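Long-range contacts in protein DJ-1 homolog D (Arabidopsis thaliana, PDB 4OGG), which belongs to the DJ-1/PfpI family and carries two successive copies of that domain, of the glutaminase I clan, in one chain: residues P21-Q26 and P367-F372; L103-S108 and A127-G132. All blocks are in the same frame, centred on the assembly; numbering follows the deposited sequence.

Interaction 1 (P21-Q26 and P367-F372)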
loop_
_atom_site.group_PDB
_atom_site.type_symbol
_atom_site.label_atom_id
_atom_site.label_comp_id
_atom_site.label_asym_id
_atom_site.label_seq_id
_atom_site.Cartn_x
_atom_site.Cartn_y
_atom_site.Cartn_z
ATOM N N PRO C 21 -7.147 20.024 -15.379
ATOM C CA PRO C 21 -7.820 20.686 -16.499
ATOM C C PRO C 21 -9.342 20.601 -16.388
ATOM O O PRO C 21 -10.053 21.531 -16.773
ATOM C CB PRO C 21 -7.268 19.951 -17.723
ATOM C CG PRO C 21 -6.948 18.592 -17.194
ATOM C CD PRO C 21 -6.323 18.897 -15.852
ATOM N N PHE C 22 -9.840 19.496 -15.840
ATOM C CA PHE C 22 -11.284 19.310 -15.676
ATOM C C PHE C 22 -11.896 20.415 -14.821
ATOM O O PHE C 22 -12.915 21.005 -15.184
ATOM C CB PHE C 22 -11.583 17.950 -15.024
ATOM C CG PHE C 22 -13.053 17.687 -14.795
ATOM C CD1 PHE C 22 -13.945 17.648 -15.867
ATOM C CD2 PHE C 22 -13.543 17.474 -13.508
ATOM C CE1 PHE C 22 -15.303 17.401 -15.662
ATOM C CE2 PHE C 22 -14.903 17.225 -13.291
ATOM C CZ PHE C 22 -15.782 17.190 -14.371
ATOM N N GLN C 23 -11.277 20.700 -13.682
ATOM C CA GLN C 23 -11.810 21.721 -12.791
ATOM C C GLN C 23 -11.375 23.142 -13.134
ATOM O O GLN C 23 -12.146 24.086 -12.964
ATOM C CB GLN C 23 -11.448 21.380 -11.345
ATOM C CG GLN C 23 -11.927 19.995 -10.946
ATOM C CD GLN C 23 -11.776 19.726 -9.471
ATOM O OE1 GLN C 23 -10.668 19.765 -8.932
ATOM N NE2 GLN C 23 -12.891 19.450 -8.804
ATOM N N ALA C 24 -10.151 23.299 -13.620
ATOM C CA ALA C 24 -9.665 24.625 -13.980
ATOM C C ALA C 24 -10.502 25.181 -15.127
ATOM O O ALA C 24 -10.991 26.307 -15.060
ATOM C CB ALA C 24 -8.199 24.561 -14.391
ATOM N N LEU C 25 -10.666 24.387 -16.180
ATOM C CA LEU C 25 -11.440 24.833 -17.330
ATOM C C LEU C 25 -12.862 25.195 -16.925
ATOM O O LEU C 25 -13.410 26.197 -17.387
ATOM C CB LEU C 25 -11.444 23.755 -18.416
ATOM C CG LEU C 25 -10.067 23.458 -19.020
ATOM C CD1 LEU C 25 -10.217 22.377 -20.074
ATOM C CD2 LEU C 25 -9.460 24.718 -19.638
ATOM N N GLN C 26 -13.461 24.385 -16.059
ATOM C CA GLN C 26 -14.809 24.672 -15.592
ATOM C C GLN C 26 -14.812 25.986 -14.816
ATOM O O GLN C 26 -15.714 26.809 -14.973
ATOM C CB GLN C 26 -15.322 23.535 -14.706
ATOM C CG GLN C 26 -15.782 22.325 -15.494
ATOM C CD GLN C 26 -16.361 21.246 -14.612
ATOM O OE1 GLN C 26 -15.631 20.483 -13.982
ATOM N NE2 GLN C 26 -17.682 21.182 -14.553
ATOM N N PRO C 367 -14.690 18.331 -4.857
ATOM C CA PRO C 367 -15.589 18.414 -6.014
ATOM C C PRO C 367 -16.001 19.860 -6.303
ATOM O O PRO C 367 -16.445 20.180 -7.405
ATOM C CB PRO C 367 -16.781 17.563 -5.586
ATOM C CG PRO C 367 -16.150 16.521 -4.708
ATOM C CD PRO C 367 -15.175 17.339 -3.881
ATOM N N GLY C 368 -15.845 20.728 -5.307
ATOM C CA GLY C 368 -16.229 22.123 -5.470
ATOM C C GLY C 368 -15.182 23.094 -5.996
ATOM O O GLY C 368 -15.396 24.307 -5.957
ATOM N N HIS C 369 -14.066 22.586 -6.507
ATOM C CA HIS C 369 -13.014 23.463 -7.019
ATOM C C HIS C 369 -13.430 24.443 -8.120
ATOM O O HIS C 369 -12.949 25.576 -8.150
ATOM C CB HIS C 369 -11.817 22.627 -7.480
ATOM C CG HIS C 369 -11.006 22.077 -6.348
ATOM N ND1 HIS C 369 -10.234 20.944 -6.465
ATOM C CD2 HIS C 369 -10.853 22.506 -5.072
ATOM C CE1 HIS C 369 -9.641 20.695 -5.310
ATOM N NE2 HIS C 369 -10.000 21.629 -4.448
ATOM N N PRO C 370 -14.321 24.028 -9.038
ATOM C CA PRO C 370 -14.720 24.969 -10.090
ATOM C C PRO C 370 -15.306 26.254 -9.511
ATOM O O PRO C 370 -14.883 27.350 -9.873
ATOM C CB PRO C 370 -15.738 24.168 -10.896
ATOM C CG PRO C 370 -15.196 22.769 -10.785
ATOM C CD PRO C 370 -14.852 22.681 -9.315
ATOM N N GLU C 371 -16.269 26.120 -8.603
ATOM C CA GLU C 371 -16.880 27.296 -7.992
ATOM C C GLU C 371 -15.903 27.971 -7.040
ATOM O O GLU C 371 -15.912 29.194 -6.897
ATOM C CB GLU C 371 -18.166 26.918 -7.252
ATOM C CG GLU C 371 -19.274 26.420 -8.175
ATOM C CD GLU C 371 -20.642 26.422 -7.517
ATOM O OE1 GLU C 371 -21.606 25.939 -8.151
ATOM O OE2 GLU C 371 -20.761 26.915 -6.372
ATOM N N PHE C 372 -15.056 27.173 -6.398
ATOM C CA PHE C 372 -14.057 27.694 -5.468
ATOM C C PHE C 372 -13.152 28.683 -6.206
ATOM O O PHE C 372 -12.997 29.835 -5.795
ATOM C CB PHE C 372 -13.215 26.538 -4.908
ATOM C CG PHE C 372 -12.263 26.940 -3.806
ATOM C CD1 PHE C 372 -12.743 27.417 -2.588
ATOM C CD2 PHE C 372 -10.888 26.789 -3.971
ATOM C CE1 PHE C 372 -11.869 27.734 -1.551
ATOM C CE2 PHE C 372 -10.002 27.103 -2.941
ATOM C CZ PHE C 372 -10.494 27.575 -1.726
HETATM O O HOH W 1 -15.604 18.885 -9.647
#
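The imidazole of H369 meets the amide of Q23 at its edge: OE1 lies in the ring plane, level with ND1, while the amide itself is turned 67° against the ring. ND1 donates to OE1 over 2.8 Å with an N-H...O angle of 154°, and ND1 stands out of the amide's carbonyl plane, tilted 34° from it. Over one face of the amide sits CB of H369, 3.5 Å from CD of Q23, so the same histidine both binds and covers the group. The other end of the amide is gripped too. NE2 gives a hydrogen bond to a water at 2.9 Å, and that water donates to the carbonyl O of P367; a further bond runs from NE2 to the carbonyl O of W366. CG of Q23 lies anti to the carbonyl carbon, and the chain continues extended to CD, which carries the amide across to H369.

Beside the polar pair, the ring of P370, in the first turn of helix 369-380, packs on helix 15-27: CB of P370 is 3.9 Å from CB of Q26, and CD of P370 lies 3.8 Å from the amide nitrogen NE2 of Q23. G368 takes the N-cap position of the helix that carries both H369 and P370. V213 of helix 208-221 touches Q23 and H369 alike, making this a meeting of three helices where the two DJ-1/PfpI domains join.

With OE1 taken by an imidazole N-H and NE2 by two acceptors, the rotation of the Q23 amide is fixed. Conversely, the bond to OE1 requires a proton on ND1 of H369.

Interaction 2 (L103-S108 and A127-G132)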
loop_
_atom_site.group_PDB
_atom_site.type_symbol
_atom_site.label_atom_id
_atom_site.label_comp_id
_atom_site.label_asym_id
_atom_site.label_seq_id
_atom_site.Cartn_x
_atom_site.Cartn_y
_atom_site.Cartn_z
ATOM N N LEU C 103 -11.770 9.120 -33.140
ATOM C CA LEU C 103 -12.206 10.362 -32.520
ATOM C C LEU C 103 -11.141 11.447 -32.623
ATOM O O LEU C 103 -11.435 12.585 -33.000
ATOM C CB LEU C 103 -12.568 10.113 -31.050
ATOM C CG LEU C 103 -13.087 11.301 -30.229
ATOM C CD1 LEU C 103 -13.861 10.790 -29.024
ATOM C CD2 LEU C 103 -11.927 12.181 -29.787
ATOM N N VAL C 104 -9.902 11.101 -32.292
ATOM C CA VAL C 104 -8.817 12.070 -32.349
ATOM C C VAL C 104 -8.559 12.541 -33.780
ATOM O O VAL C 104 -8.357 13.730 -34.024
ATOM C CB VAL C 104 -7.523 11.476 -31.743
ATOM C CG1 VAL C 104 -6.357 12.433 -31.934
ATOM C CG2 VAL C 104 -7.740 11.212 -30.262
ATOM N N LYS C 105 -8.580 11.612 -34.725
ATOM C CA LYS C 105 -8.354 11.971 -36.119
ATOM C C LYS C 105 -9.421 12.952 -36.586
ATOM O O LYS C 105 -9.118 13.953 -37.233
ATOM C CB LYS C 105 -8.379 10.720 -37.000
ATOM C CG LYS C 105 -7.213 9.777 -36.767
ATOM C CD LYS C 105 -7.386 8.499 -37.572
ATOM C CE LYS C 105 -6.246 7.523 -37.340
ATOM N NZ LYS C 105 -6.435 6.265 -38.119
ATOM N N GLU C 106 -10.674 12.667 -36.246
ATOM C CA GLU C 106 -11.776 13.530 -36.645
ATOM C C GLU C 106 -11.604 14.929 -36.062
ATOM O O GLU C 106 -11.841 15.932 -36.740
ATOM C CB GLU C 106 -13.107 12.929 -36.187
ATOM C CG GLU C 106 -14.333 13.676 -36.694
ATOM C CD GLU C 106 -14.405 13.708 -38.209
ATOM O OE1 GLU C 106 -14.425 12.622 -38.826
ATOM O OE2 GLU C 106 -14.439 14.819 -38.783
ATOM N N PHE C 107 -11.177 14.995 -34.806
ATOM C CA PHE C 107 -10.988 16.278 -34.146
ATOM C C PHE C 107 -9.797 17.040 -34.726
ATOM O O PHE C 107 -9.864 18.252 -34.944
ATOM C CB PHE C 107 -10.784 16.075 -32.645
ATOM C CG PHE C 107 -11.315 17.200 -31.816
ATOM C CD1 PHE C 107 -12.681 17.321 -31.587
ATOM C CD2 PHE C 107 -10.460 18.165 -31.301
ATOM C CE1 PHE C 107 -13.188 18.390 -30.857
ATOM C CE2 PHE C 107 -10.958 19.237 -30.571
ATOM C CZ PHE C 107 -12.326 19.350 -30.350
ATOM N N SER C 108 -8.704 16.328 -34.971
ATOM C CA SER C 108 -7.507 16.946 -35.530
ATOM C C SER C 108 -7.817 17.484 -36.929
ATOM O O SER C 108 -7.328 18.540 -37.330
ATOM C CB SER C 108 -6.376 15.915 -35.604
ATOM O OG SER C 108 -5.196 16.483 -36.148
ATOM N N ALA C 127 -2.840 7.994 -34.111
ATOM C CA ALA C 127 -3.807 8.597 -35.026
ATOM C C ALA C 127 -3.098 9.192 -36.242
ATOM O O ALA C 127 -3.745 9.667 -37.181
ATOM C CB ALA C 127 -4.601 9.682 -34.306
ATOM N N ASP C 128 -1.767 9.161 -36.213
ATOM C CA ASP C 128 -0.936 9.692 -37.291
ATOM C C ASP C 128 -1.297 11.149 -37.568
ATOM O O ASP C 128 -1.538 11.539 -38.712
ATOM C CB ASP C 128 -1.115 8.843 -38.554
ATOM C CG ASP C 128 -0.162 9.238 -39.669
ATOM O OD1 ASP C 128 1.024 9.501 -39.378
ATOM O OD2 ASP C 128 -0.598 9.267 -40.840
ATOM N N THR C 129 -1.326 11.950 -36.509
ATOM C CA THR C 129 -1.671 13.360 -36.632
ATOM C C THR C 129 -0.551 14.300 -36.196
ATOM O O THR C 129 -0.804 15.468 -35.904
ATOM C CB THR C 129 -2.930 13.690 -35.800
ATOM O OG1 THR C 129 -2.681 13.403 -34.416
ATOM C CG2 THR C 129 -4.116 12.860 -36.274
ATOM N N VAL C 130 0.683 13.803 -36.162
ATOM C CA VAL C 130 1.812 14.634 -35.744
ATOM C C VAL C 130 2.880 14.796 -36.821
ATOM O O VAL C 130 3.905 15.438 -36.591
ATOM C CB VAL C 130 2.498 14.058 -34.484
ATOM C CG1 VAL C 130 1.488 13.925 -33.353
ATOM C CG2 VAL C 130 3.133 12.712 -34.806
ATOM N N ASN C 131 2.640 14.218 -37.993
ATOM C CA ASN C 131 3.599 14.293 -39.088
ATOM C C ASN C 131 3.931 15.749 -39.408
ATOM O O ASN C 131 3.054 16.519 -39.787
ATOM C CB ASN C 131 3.031 13.609 -40.332
ATOM C CG ASN C 131 4.113 13.148 -41.293
ATOM O OD1 ASN C 131 5.161 13.781 -41.422
ATOM N ND2 ASN C 131 3.855 12.044 -41.986
ATOM N N GLY C 132 5.198 16.116 -39.240
ATOM C CA GLY C 132 5.632 17.474 -39.524
ATOM C C GLY C 132 5.194 18.520 -38.514
ATOM O O GLY C 132 5.373 19.718 -38.739
#
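K105 lies over A127 with its chain stretched out: CG stands 3.6 Å from CB of A127, and farther along the same chain CE comes to 3.3 Å from the carbonyl O of A127. CG is anti to the carbonyl carbon (chi1 -68°), and the rest of the lysine runs extended past the alanine, so it is methylenes that make this contact. From the preceding position on the helix V104 reaches the same methyl, its CG1 4.0 Å from CB of A127; CG1 is anti to the backbone N (chi1 174°). The alanine CB thus has two neighbouring side chains of one helix against it.

After helix 121-126 the chain leaves helical geometry at D128, whose positive phi marks a Schellman motif. Beyond it T129 points its side chain toward helix 98-110, within the first DJ-1/PfpI domain of the chain. Here S108 approaches T129 side chain to side chain, OG of the serine 3.6 Å from CB of the threonine and CB of the serine 3.9 Å from CG2. No hydrogen bond crosses between the segments; OG1 of T129 instead bonds to the carbonyl O of L124, in the helix just left. CG2 of T129 also looks to the backbone of K105, 4.3 Å from its CA.

From the N terminus, helix 15-27 supplies the first half of interaction 1, whose partner comes only near the C terminus, at the start of helix 369-380, closing a loop of 340 residues. Interaction 2 is nested wholly inside that loop: from helix 98-110 the chain runs through strand 114-116 and helix 121-126, and residues 127-132 return to it after 18 residues. Interaction 1 joins the two DJ-1/PfpI domains, while interaction 2 lies within the N-terminal DJ-1/PfpI repeat, tying helix 98-110 to the loop between helix 121-126 and strand 134-135. Their centres lie 28 Å apart; their nearest atoms are about 11 Å apart, and they do not touch.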